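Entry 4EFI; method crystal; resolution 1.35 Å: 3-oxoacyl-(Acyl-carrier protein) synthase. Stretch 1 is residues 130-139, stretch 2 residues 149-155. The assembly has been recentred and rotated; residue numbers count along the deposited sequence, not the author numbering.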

# COMPACT_ATOMS: atom_id res chain seq x y z
N GLY A 130 -3.23 3.52 2.80
CA GLY A 130 -4.16 2.48 3.23
C GLY A 130 -3.60 1.37 4.09
O GLY A 130 -4.36 0.80 4.88
N TYR A 131 -2.33 1.01 3.96
CA TYR A 131 -1.86 -0.18 4.67
C TYR A 131 -1.86 0.03 6.19
O TYR A 131 -2.38 -0.82 6.92
CB TYR A 131 -0.53 -0.69 4.15
CG TYR A 131 -0.18 -2.06 4.70
CD1 TYR A 131 -0.90 -3.19 4.34
CD2 TYR A 131 0.90 -2.23 5.56
CE1 TYR A 131 -0.58 -4.43 4.83
CE2 TYR A 131 1.24 -3.46 6.04
CZ TYR A 131 0.49 -4.57 5.67
OH TYR A 131 0.88 -5.80 6.16
N PRO A 132 -1.28 1.14 6.69
CA PRO A 132 -1.32 1.30 8.15
C PRO A 132 -2.74 1.39 8.70
O PRO A 132 -3.03 0.95 9.79
CB PRO A 132 -0.51 2.58 8.39
CG PRO A 132 0.37 2.66 7.21
CD PRO A 132 -0.46 2.18 6.06
N GLN A 133 -3.66 1.98 7.92
CA GLN A 133 -5.07 2.05 8.33
C GLN A 133 -5.71 0.68 8.39
O GLN A 133 -6.50 0.40 9.30
CB GLN A 133 -5.86 2.97 7.39
CG GLN A 133 -5.31 4.39 7.32
CD GLN A 133 -6.27 5.36 6.69
OE1 GLN A 133 -5.89 6.11 5.77
NE2 GLN A 133 -7.47 5.41 7.21
N ALA A 134 -5.41 -0.17 7.41
CA ALA A 134 -5.90 -1.55 7.42
C ALA A 134 -5.39 -2.32 8.63
O ALA A 134 -6.14 -3.08 9.26
CB ALA A 134 -5.50 -2.26 6.15
N LEU A 135 -4.10 -2.15 8.94
CA LEU A 135 -3.53 -2.79 10.12
C LEU A 135 -4.26 -2.34 11.37
O LEU A 135 -4.65 -3.15 12.21
CB LEU A 135 -2.03 -2.46 10.25
CG LEU A 135 -1.07 -3.13 9.27
CD1 LEU A 135 0.34 -2.62 9.51
CD2 LEU A 135 -1.09 -4.61 9.40
N TRP A 136 -4.45 -1.04 11.53
CA TRP A 136 -5.14 -0.52 12.69
C TRP A 136 -6.57 -1.08 12.78
O TRP A 136 -6.99 -1.56 13.85
CB TRP A 136 -5.18 1.01 12.71
CG TRP A 136 -6.17 1.48 13.70
CD1 TRP A 136 -6.06 1.43 15.04
CD2 TRP A 136 -7.49 1.97 13.41
NE1 TRP A 136 -7.24 1.85 15.63
CE2 TRP A 136 -8.13 2.20 14.64
CE3 TRP A 136 -8.18 2.25 12.22
CZ2 TRP A 136 -9.43 2.71 14.71
CZ3 TRP A 136 -9.47 2.74 12.29
CH2 TRP A 136 -10.08 2.96 13.54
N LEU A 137 -7.31 -1.05 11.67
CA LEU A 137 -8.69 -1.48 11.74
C LEU A 137 -8.77 -2.95 12.11
O LEU A 137 -9.58 -3.36 12.95
CB LEU A 137 -9.41 -1.23 10.42
CG LEU A 137 -10.89 -1.57 10.48
CD1 LEU A 137 -11.61 -0.84 11.62
CD2 LEU A 137 -11.51 -1.21 9.15
N GLY A 138 -7.94 -3.75 11.47
CA GLY A 138 -7.93 -5.17 11.78
C GLY A 138 -7.54 -5.50 13.20
O GLY A 138 -8.14 -6.35 13.86
N MET A 139 -6.53 -4.80 13.71
CA MET A 139 -6.10 -5.02 15.08
C MET A 139 -7.15 -4.53 16.08
O MET A 139 -7.34 -5.14 17.12
CB MET A 139 -4.73 -4.39 15.36
CG MET A 139 -3.62 -5.06 14.59
SD MET A 139 -1.98 -4.63 15.18
CE MET A 139 -1.02 -5.89 14.36
N ARG A 149 -9.10 -13.90 14.01
CA ARG A 149 -8.27 -13.97 12.81
C ARG A 149 -8.88 -13.07 11.74
O ARG A 149 -10.05 -13.18 11.43
CB ARG A 149 -8.13 -15.41 12.29
CG ARG A 149 -7.30 -16.27 13.18
CD ARG A 149 -7.18 -17.69 12.63
NE ARG A 149 -6.26 -18.49 13.44
CZ ARG A 149 -6.11 -19.80 13.33
NH1 ARG A 149 -6.82 -20.48 12.46
NH2 ARG A 149 -5.24 -20.43 14.12
N VAL A 150 -8.04 -12.20 11.18
CA VAL A 150 -8.44 -11.20 10.19
C VAL A 150 -7.50 -11.30 9.00
O VAL A 150 -6.28 -11.42 9.18
CB VAL A 150 -8.41 -9.77 10.77
CG1 VAL A 150 -8.72 -8.72 9.70
CG2 VAL A 150 -9.39 -9.65 11.94
N LEU A 151 -8.06 -11.25 7.80
CA LEU A 151 -7.29 -11.14 6.56
C LEU A 151 -7.45 -9.73 5.98
O LEU A 151 -8.56 -9.22 5.84
CB LEU A 151 -7.77 -12.16 5.52
CG LEU A 151 -7.54 -13.62 5.92
CD1 LEU A 151 -8.02 -14.52 4.79
CD2 LEU A 151 -6.07 -13.89 6.20
N LEU A 152 -6.30 -9.12 5.67
CA LEU A 152 -6.26 -7.83 5.01
C LEU A 152 -5.79 -8.04 3.59
O LEU A 152 -4.62 -8.37 3.35
CB LEU A 152 -5.32 -6.86 5.72
CG LEU A 152 -5.51 -6.68 7.22
CD1 LEU A 152 -4.39 -5.80 7.74
CD2 LEU A 152 -6.87 -6.11 7.54
N ALA A 153 -6.70 -7.84 2.65
CA ALA A 153 -6.43 -7.98 1.23
C ALA A 153 -6.20 -6.58 0.70
O ALA A 153 -7.13 -5.78 0.58
CB ALA A 153 -7.62 -8.63 0.54
N VAL A 154 -4.94 -6.21 0.43
CA VAL A 154 -4.57 -4.85 0.10
C VAL A 154 -3.86 -4.90 -1.25
O VAL A 154 -2.80 -5.53 -1.38
CB VAL A 154 -3.69 -4.21 1.18
CG1 VAL A 154 -3.33 -2.76 0.79
CG2 VAL A 154 -4.40 -4.28 2.53
N GLY A 155 -4.46 -4.31 -2.27
CA GLY A 155 -3.92 -4.48 -3.61
C GLY A 155 -4.50 -3.49 -4.60
O GLY A 155 -5.53 -2.86 -4.35

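Residues 130-139 form a helix that packs along the strand formed by residues 149-155, the two running nearly antiparallel at 162° with their axes 9.1 Å apart at closest approach. The register steps accordingly: Tyr131 sits beside Val154, Ala134 beside Leu152 and Gly138 beside Val150, so that an advance of three or four residues along the helix matches a two-residue step back along the strand. The CA-CA distance shrinks along this series, from 7.1 Å between Tyr131 and Val154 to 6.7 Å between Ala134 and Leu152 and 6.3 Å between Gly138 and Val150.

No hydrogen bond joins the two stretches. Six i to i+4 bonds run within the helix, such as Ala134 N to Gly130 O (2.9 Å) and Gly138 N to Ala134 O (2.9 Å), and what it offers the strand is a largely apolar surface, with the carbonyl oxygens of Ala134 and Gly138 facing methyl groups. The strand alternates: Val150, Leu152 and Val154 direct their CA-to-CB bonds toward the helix, while Leu151 and Ala153 remain out of reach.

Leu152 is the principal bump, with the largest covered area of any residue in the pair. Its side chain, in the m,t rotamer, enters the shallow ground between Ala134, Leu135 and Gly138. Leu152 CD1 lies 4.0 Å from Ala134 CB and 3.9 Å from Leu135 CD2; the CA-to-CB bond of Leu135 points away from the strand, but the end of its side chain comes nearer. Both Leu152 CD1 and Leu152 CD2 lie 3.6 Å from Ala134 O, so the leucine end straddles that carbonyl, and Leu152 CD2 reaches to 4.5 Å from Gly138 CA. The absence of a side chain at Gly138 leaves this hollow open: an ideally placed CB there would lie only 3.3 Å from Leu152 CD2, a tight fit, and 3.5 Å from Val150 CG1. Val150 approaches the same side-chain-free site, its CG2 4.0 Å from Gly138 O.

At the other end of the contact, Val154 meets Tyr131 and Ala134. Val154 CG2 lies 4.1 Å from Tyr131 CD1, at the edge of the ring and near its plane, and 4.3 Å from Ala134 CB. The CA-to-CB bond of Tyr131 points sideways relative to the strand, yet the end of its side chain, in the t rotamer, comes nearer; its hydroxyl is hydrogen-bonded elsewhere in the structure. Ala134 thus presents a single small methyl to both Leu152 and Val154. The interface is modest, burying 289 Å² in total, and rests on van der Waals contact.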